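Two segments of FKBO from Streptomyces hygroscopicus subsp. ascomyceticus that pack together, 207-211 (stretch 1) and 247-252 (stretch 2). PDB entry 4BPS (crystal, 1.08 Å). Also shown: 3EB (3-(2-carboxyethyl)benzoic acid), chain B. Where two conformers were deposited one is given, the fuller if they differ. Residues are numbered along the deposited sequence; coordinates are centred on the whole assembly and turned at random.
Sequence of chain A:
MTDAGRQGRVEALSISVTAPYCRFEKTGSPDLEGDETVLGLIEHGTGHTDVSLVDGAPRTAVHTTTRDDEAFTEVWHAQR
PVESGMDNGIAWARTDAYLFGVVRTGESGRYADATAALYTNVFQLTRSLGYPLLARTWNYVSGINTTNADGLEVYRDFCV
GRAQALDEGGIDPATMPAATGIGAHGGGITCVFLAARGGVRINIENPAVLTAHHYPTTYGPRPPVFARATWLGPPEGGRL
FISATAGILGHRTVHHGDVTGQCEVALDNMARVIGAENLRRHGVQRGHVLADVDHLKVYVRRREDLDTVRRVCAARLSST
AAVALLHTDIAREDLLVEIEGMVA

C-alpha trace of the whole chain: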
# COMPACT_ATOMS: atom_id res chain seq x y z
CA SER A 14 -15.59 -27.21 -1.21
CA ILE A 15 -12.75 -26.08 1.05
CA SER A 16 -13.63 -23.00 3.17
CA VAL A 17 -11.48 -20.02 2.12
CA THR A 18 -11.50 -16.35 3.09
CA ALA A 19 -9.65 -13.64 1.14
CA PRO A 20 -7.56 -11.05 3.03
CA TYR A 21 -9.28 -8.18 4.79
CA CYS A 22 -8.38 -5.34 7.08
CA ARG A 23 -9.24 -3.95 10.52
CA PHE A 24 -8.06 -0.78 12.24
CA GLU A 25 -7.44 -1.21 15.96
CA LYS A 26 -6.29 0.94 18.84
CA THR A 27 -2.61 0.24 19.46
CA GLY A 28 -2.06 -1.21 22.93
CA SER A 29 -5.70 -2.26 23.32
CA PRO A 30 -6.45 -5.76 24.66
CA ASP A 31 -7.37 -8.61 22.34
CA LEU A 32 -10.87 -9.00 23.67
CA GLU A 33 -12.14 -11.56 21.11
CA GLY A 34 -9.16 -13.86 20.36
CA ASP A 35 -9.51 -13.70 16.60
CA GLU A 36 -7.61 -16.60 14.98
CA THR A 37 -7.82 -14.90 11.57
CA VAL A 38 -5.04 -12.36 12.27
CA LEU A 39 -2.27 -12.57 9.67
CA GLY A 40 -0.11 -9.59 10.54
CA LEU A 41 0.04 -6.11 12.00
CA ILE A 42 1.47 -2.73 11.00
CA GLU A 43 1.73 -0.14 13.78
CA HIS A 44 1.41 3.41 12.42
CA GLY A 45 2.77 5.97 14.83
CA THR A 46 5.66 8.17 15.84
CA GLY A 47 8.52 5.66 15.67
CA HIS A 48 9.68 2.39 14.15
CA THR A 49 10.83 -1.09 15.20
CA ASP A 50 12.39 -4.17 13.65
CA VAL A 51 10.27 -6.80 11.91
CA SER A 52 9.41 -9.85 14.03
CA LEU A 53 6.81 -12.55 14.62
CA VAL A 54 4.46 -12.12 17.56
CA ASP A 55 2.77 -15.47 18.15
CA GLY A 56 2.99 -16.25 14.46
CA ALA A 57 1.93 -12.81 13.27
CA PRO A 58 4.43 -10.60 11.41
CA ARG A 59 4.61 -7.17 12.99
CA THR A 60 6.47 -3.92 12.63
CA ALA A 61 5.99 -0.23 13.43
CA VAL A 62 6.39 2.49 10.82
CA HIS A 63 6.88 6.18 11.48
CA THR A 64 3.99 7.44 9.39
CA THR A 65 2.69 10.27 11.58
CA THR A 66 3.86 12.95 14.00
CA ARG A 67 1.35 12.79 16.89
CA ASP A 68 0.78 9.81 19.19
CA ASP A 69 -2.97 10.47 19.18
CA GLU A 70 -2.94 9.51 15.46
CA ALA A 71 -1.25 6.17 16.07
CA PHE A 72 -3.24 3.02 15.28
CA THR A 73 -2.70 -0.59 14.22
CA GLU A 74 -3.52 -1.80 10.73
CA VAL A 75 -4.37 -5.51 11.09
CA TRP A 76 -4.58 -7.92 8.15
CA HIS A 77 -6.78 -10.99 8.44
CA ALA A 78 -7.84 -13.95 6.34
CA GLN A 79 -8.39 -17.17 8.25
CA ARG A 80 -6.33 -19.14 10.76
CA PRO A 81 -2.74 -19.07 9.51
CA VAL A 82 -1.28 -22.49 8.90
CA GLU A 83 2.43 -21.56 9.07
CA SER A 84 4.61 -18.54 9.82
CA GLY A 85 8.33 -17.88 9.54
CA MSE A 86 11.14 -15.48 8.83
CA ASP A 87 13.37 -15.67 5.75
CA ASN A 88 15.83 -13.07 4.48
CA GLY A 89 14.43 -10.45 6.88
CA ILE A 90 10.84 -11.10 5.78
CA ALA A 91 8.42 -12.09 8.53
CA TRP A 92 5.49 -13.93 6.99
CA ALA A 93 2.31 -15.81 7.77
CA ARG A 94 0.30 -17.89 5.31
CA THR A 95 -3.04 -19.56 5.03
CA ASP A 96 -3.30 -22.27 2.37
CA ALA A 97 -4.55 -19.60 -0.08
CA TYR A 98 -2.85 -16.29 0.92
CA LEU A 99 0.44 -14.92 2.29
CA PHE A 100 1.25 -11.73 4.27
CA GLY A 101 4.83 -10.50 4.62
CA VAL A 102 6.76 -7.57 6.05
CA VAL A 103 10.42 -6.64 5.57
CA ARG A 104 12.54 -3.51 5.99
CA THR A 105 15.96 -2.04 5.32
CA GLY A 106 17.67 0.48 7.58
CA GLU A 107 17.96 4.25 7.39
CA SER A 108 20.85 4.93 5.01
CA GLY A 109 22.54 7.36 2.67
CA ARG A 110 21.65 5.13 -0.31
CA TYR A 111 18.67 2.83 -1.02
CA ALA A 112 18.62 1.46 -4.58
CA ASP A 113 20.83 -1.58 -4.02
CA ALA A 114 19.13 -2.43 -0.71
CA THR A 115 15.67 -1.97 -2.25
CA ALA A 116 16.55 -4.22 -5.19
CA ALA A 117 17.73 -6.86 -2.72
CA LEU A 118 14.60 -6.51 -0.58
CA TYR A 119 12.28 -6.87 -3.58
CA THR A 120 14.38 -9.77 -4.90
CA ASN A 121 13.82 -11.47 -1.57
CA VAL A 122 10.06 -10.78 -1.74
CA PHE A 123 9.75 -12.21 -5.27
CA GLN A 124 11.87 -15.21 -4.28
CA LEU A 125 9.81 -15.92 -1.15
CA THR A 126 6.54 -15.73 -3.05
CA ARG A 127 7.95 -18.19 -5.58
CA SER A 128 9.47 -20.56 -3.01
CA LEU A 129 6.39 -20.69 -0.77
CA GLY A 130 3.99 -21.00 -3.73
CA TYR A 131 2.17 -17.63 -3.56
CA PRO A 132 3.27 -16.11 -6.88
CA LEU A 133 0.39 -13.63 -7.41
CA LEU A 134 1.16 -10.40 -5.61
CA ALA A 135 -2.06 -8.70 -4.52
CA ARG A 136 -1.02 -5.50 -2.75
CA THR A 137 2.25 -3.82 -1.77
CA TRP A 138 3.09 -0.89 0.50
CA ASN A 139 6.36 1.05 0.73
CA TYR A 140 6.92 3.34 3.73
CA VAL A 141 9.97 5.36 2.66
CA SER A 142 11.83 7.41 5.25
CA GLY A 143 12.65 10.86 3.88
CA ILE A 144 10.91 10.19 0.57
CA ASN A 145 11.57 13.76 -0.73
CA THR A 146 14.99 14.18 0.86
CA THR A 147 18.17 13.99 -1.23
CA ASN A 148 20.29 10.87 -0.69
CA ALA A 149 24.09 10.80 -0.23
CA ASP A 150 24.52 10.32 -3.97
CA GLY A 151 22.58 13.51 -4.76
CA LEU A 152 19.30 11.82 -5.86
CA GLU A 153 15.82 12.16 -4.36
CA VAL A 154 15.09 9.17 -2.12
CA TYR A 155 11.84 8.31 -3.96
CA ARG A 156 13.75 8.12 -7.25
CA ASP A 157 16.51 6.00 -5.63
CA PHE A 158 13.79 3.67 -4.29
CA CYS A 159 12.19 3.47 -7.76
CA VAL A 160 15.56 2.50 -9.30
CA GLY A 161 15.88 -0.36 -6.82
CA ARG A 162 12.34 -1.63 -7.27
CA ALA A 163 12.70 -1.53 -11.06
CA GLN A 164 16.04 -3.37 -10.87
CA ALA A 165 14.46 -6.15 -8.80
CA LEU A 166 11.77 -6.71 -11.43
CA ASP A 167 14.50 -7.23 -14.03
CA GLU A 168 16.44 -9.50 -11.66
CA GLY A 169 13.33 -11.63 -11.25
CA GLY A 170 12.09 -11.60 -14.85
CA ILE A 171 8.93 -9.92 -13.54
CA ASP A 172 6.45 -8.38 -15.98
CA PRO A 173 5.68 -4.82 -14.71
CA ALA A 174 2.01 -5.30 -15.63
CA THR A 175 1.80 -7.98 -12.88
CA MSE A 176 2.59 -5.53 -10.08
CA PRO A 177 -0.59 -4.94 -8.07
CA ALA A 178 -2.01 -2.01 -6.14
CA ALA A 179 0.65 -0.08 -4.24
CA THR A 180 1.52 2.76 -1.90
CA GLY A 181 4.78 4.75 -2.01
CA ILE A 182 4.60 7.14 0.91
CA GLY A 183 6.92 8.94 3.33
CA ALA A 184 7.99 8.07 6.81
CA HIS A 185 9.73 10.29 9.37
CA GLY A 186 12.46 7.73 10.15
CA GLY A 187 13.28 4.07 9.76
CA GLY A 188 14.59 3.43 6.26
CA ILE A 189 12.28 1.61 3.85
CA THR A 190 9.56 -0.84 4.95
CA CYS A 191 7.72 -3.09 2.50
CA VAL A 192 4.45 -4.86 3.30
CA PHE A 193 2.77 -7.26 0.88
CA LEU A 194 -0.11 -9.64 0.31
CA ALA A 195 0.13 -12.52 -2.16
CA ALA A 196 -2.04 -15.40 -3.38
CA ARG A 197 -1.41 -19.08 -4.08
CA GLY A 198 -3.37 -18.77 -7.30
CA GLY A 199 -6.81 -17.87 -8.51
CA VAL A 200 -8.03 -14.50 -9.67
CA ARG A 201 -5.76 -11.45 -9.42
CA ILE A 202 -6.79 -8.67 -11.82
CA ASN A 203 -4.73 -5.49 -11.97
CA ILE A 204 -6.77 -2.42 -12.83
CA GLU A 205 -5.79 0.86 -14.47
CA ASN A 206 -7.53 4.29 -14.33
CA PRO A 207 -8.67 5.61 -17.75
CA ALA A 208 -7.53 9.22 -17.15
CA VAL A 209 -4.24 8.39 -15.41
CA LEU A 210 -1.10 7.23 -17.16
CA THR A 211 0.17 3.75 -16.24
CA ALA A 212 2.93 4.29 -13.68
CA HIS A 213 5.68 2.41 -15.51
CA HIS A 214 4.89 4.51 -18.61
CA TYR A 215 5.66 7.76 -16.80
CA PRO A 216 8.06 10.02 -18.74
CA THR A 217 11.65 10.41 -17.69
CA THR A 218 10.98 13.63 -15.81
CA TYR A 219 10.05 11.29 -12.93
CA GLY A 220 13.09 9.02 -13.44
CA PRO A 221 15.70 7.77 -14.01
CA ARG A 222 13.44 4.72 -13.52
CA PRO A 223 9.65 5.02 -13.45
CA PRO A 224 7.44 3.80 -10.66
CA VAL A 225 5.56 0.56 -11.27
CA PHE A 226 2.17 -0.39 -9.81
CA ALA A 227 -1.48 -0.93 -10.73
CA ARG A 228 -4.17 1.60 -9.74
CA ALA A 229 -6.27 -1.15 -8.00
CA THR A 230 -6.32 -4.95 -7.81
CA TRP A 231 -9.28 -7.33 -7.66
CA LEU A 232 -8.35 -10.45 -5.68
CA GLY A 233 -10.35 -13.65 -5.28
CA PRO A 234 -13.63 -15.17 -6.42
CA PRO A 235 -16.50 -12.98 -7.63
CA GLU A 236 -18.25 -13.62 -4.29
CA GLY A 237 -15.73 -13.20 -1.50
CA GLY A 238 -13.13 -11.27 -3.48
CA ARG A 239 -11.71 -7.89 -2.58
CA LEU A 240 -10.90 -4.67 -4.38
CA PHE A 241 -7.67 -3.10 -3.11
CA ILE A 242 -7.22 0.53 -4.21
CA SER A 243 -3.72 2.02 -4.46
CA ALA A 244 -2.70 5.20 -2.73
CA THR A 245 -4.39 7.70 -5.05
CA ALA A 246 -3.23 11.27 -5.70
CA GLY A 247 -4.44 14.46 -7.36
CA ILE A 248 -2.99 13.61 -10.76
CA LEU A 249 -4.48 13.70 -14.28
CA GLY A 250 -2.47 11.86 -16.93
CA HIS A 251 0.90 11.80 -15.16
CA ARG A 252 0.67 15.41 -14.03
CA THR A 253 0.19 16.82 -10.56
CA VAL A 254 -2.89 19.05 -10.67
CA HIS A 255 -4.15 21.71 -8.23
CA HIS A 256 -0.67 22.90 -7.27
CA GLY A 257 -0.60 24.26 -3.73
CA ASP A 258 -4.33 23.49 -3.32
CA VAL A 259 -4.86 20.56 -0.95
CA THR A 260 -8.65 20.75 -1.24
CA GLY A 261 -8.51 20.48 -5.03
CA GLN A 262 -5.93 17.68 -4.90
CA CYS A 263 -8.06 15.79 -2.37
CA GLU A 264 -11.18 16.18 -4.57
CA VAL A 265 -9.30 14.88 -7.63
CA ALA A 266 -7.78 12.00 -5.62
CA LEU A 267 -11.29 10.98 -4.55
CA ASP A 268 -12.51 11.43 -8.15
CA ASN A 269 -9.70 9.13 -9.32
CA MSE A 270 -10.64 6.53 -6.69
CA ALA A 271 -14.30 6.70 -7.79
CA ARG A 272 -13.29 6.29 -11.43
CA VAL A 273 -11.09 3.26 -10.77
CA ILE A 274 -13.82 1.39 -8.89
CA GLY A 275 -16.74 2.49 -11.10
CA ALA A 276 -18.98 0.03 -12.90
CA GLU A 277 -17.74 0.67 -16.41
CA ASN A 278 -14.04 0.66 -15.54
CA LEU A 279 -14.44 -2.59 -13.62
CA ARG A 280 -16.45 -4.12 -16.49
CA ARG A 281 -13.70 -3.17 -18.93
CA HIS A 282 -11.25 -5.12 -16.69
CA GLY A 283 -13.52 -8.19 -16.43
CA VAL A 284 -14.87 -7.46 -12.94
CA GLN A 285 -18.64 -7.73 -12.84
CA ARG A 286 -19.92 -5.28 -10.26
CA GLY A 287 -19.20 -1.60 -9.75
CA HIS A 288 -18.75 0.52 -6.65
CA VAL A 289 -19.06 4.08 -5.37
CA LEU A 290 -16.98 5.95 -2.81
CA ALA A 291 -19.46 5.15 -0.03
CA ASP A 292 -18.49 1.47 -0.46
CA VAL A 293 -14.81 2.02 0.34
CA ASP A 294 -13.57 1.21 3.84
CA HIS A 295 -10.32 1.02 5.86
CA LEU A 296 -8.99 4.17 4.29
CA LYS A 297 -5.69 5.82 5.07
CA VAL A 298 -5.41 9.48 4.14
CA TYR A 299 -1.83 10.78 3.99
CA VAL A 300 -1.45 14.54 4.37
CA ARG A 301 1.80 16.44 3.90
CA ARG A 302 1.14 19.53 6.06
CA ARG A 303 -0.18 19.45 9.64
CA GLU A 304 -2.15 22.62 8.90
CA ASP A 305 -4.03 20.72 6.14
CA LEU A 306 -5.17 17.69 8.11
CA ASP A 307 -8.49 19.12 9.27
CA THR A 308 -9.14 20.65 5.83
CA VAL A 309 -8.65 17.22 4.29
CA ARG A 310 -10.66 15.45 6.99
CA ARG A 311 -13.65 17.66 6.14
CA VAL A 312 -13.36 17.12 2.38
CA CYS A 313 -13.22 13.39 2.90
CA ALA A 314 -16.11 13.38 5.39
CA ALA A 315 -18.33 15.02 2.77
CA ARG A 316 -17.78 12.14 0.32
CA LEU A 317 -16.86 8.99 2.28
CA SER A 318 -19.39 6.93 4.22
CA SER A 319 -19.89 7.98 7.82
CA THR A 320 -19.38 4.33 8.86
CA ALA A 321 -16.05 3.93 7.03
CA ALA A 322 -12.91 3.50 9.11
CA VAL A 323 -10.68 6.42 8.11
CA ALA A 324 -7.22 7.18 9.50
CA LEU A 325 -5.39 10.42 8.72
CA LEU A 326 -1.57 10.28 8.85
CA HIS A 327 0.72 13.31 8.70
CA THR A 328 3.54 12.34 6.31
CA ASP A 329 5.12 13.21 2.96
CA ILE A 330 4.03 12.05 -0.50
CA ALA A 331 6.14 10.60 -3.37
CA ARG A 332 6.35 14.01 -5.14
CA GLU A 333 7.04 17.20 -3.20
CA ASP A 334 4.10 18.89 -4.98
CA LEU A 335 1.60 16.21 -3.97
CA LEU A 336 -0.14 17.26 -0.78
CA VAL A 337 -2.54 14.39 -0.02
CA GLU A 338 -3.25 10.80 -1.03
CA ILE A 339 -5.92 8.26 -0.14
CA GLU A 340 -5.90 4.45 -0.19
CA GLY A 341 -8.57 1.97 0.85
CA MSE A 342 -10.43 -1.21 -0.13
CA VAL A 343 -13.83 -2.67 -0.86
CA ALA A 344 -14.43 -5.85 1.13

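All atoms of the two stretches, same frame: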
# COMPACT_ATOMS: atom_id res chain seq x y z
N PRO A 207 -8.67 5.08 -16.37
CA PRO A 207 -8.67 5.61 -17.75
C PRO A 207 -8.16 7.04 -18.04
O PRO A 207 -7.93 7.41 -19.20
CB PRO A 207 -10.16 5.58 -18.12
CG PRO A 207 -10.80 4.70 -17.25
CD PRO A 207 -10.00 4.59 -15.99
N ALA A 208 -8.05 7.84 -17.00
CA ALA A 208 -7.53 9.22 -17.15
C ALA A 208 -6.19 9.42 -16.44
O ALA A 208 -5.77 10.57 -16.22
CB ALA A 208 -8.56 10.22 -16.64
N VAL A 209 -5.53 8.31 -16.10
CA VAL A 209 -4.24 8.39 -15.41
C VAL A 209 -3.28 7.48 -16.15
O VAL A 209 -3.61 6.33 -16.47
CB VAL A 209 -4.36 8.00 -13.92
CG1 VAL A 209 -2.99 7.92 -13.25
CG2 VAL A 209 -5.23 9.05 -13.19
N LEU A 210 -2.09 7.99 -16.43
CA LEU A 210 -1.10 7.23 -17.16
C LEU A 210 -0.59 6.07 -16.30
O LEU A 210 -0.31 6.23 -15.11
CB LEU A 210 0.06 8.16 -17.54
CG LEU A 210 1.15 7.58 -18.45
CD1 LEU A 210 0.61 7.11 -19.80
CD2 LEU A 210 2.26 8.60 -18.64
N THR A 211 -0.43 4.90 -16.91
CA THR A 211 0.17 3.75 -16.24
C THR A 211 1.53 4.12 -15.68
O THR A 211 2.36 4.72 -16.39
CB THR A 211 0.26 2.60 -17.24
OG1 THR A 211 -1.08 2.19 -17.55
CG2 THR A 211 1.01 1.40 -16.70
N GLY A 247 -3.86 13.46 -6.47
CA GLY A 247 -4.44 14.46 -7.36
C GLY A 247 -3.59 14.64 -8.62
O GLY A 247 -2.85 15.64 -8.76
N ILE A 248 -3.71 13.66 -9.51
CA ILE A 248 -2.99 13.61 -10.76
C ILE A 248 -4.01 13.39 -11.90
O ILE A 248 -5.03 12.70 -11.71
CB ILE A 248 -1.95 12.43 -10.73
CG1 ILE A 248 -0.68 12.83 -9.96
CG2 ILE A 248 -1.56 11.95 -12.11
CD1 ILE A 248 0.22 11.66 -9.57
N LEU A 249 -3.72 13.98 -13.05
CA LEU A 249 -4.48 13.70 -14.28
C LEU A 249 -3.42 13.44 -15.36
O LEU A 249 -2.46 14.21 -15.53
CB LEU A 249 -5.53 14.78 -14.58
CG LEU A 249 -6.69 14.84 -13.54
CD1 LEU A 249 -7.59 16.03 -13.83
CD2 LEU A 249 -7.57 13.54 -13.32
N GLY A 250 -3.55 12.33 -16.07
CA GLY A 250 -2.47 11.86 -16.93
C GLY A 250 -1.35 11.40 -16.02
O GLY A 250 -1.58 10.53 -15.16
N HIS A 251 -0.15 11.99 -16.16
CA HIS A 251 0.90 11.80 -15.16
C HIS A 251 1.08 13.04 -14.29
O HIS A 251 1.90 13.02 -13.38
CB HIS A 251 2.26 11.44 -15.80
CG HIS A 251 2.76 12.49 -16.74
ND1 HIS A 251 3.21 13.72 -16.32
CD2 HIS A 251 2.82 12.48 -18.09
CE1 HIS A 251 3.53 14.43 -17.38
NE2 HIS A 251 3.30 13.71 -18.47
N ARG A 252 0.37 14.11 -14.59
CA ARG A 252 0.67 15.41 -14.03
C ARG A 252 0.01 15.67 -12.69
O ARG A 252 -1.20 15.46 -12.53
CB ARG A 252 0.12 16.47 -14.99
CG ARG A 252 1.01 17.12 -16.02
CD ARG A 252 0.38 18.52 -16.39
NE ARG A 252 -0.12 19.22 -15.18
CZ ARG A 252 -0.62 20.44 -15.10
NH1 ARG A 252 -0.71 21.21 -16.18
NH2 ARG A 252 -1.02 20.90 -13.91
C 3EB B . 1.26 8.49 -8.39
O 3EB B . 2.29 8.32 -9.06
CA 3EB B . 1.31 9.01 -6.97
OAB 3EB B . 5.70 4.32 -5.96
OAD 3EB B . 4.53 2.66 -5.07
CAE 3EB B . 1.06 6.24 -5.72
CAF 3EB B . 0.98 4.88 -5.44
CAG 3EB B . 2.30 6.85 -5.91
CAH 3EB B . 2.13 4.12 -5.34
CAL 3EB B . 4.63 3.87 -5.51
CAM 3EB B . 3.45 6.06 -5.82
CAN 3EB B . 3.38 4.69 -5.55
OXT 3EB B . 0.08 8.30 -8.87
C2 3EB B . 2.44 8.35 -6.15

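Gly250 and Leu210 bury the most surface in this small contact, about 54 and 52 Å², and Val209 follows with 41 Å². The contact is first a matter of backbone. Val209 and Gly250 form a single beta bridge, their CA atoms 4.2 Å apart, and Gly250 supplies both of its hydrogen bonds. Gly250 N donates to Ala208 O at 2.8 Å, and Leu210 N donates to Gly250 O at 2.9 Å; both are close to linear, at 166°. One residue thus spends its amide and its carbonyl on the two neighbours of Val209. The same carbonyl also receives a CA-H...O contact, with Val209 CA 3.4 Å from Gly250 O.

Gly250 sits inside a type II' turn running from Leu249 to Arg252, closed by Arg252 N to Leu249 O and Leu249 N to Arg252 O, each 3.0 Å. Its phi of 69° with psi of -122° is a conformation that glycine adopts readily and residues with a CB generally resist. A CB here would point away from stretch 1, so the backbone conformation, rather than crowding across the contact, favours glycine. The rule is economical: a tight turn can present a peptide edge for a neighbouring segment to bridge.

Side chains add a few looser van der Waals contacts. Leu210 points its CA-to-CB bond toward stretch 2, and with chi1 t and chi2 p its CD2 reaches His251 CD2 at 4.0 Å. The methyl meets the imidazole at its edge, near the ring plane, so this is van der Waals packing and not a stack. Val209, also t, leaves sideways and lays CG2 3.9 Å from Ile248 O, while its CG1 stands a loose 4.4 Å from Ile248 CG2. Ile248 links this contact to the ligand, its CD1 lying 3.4 Å from OXT of 3EB.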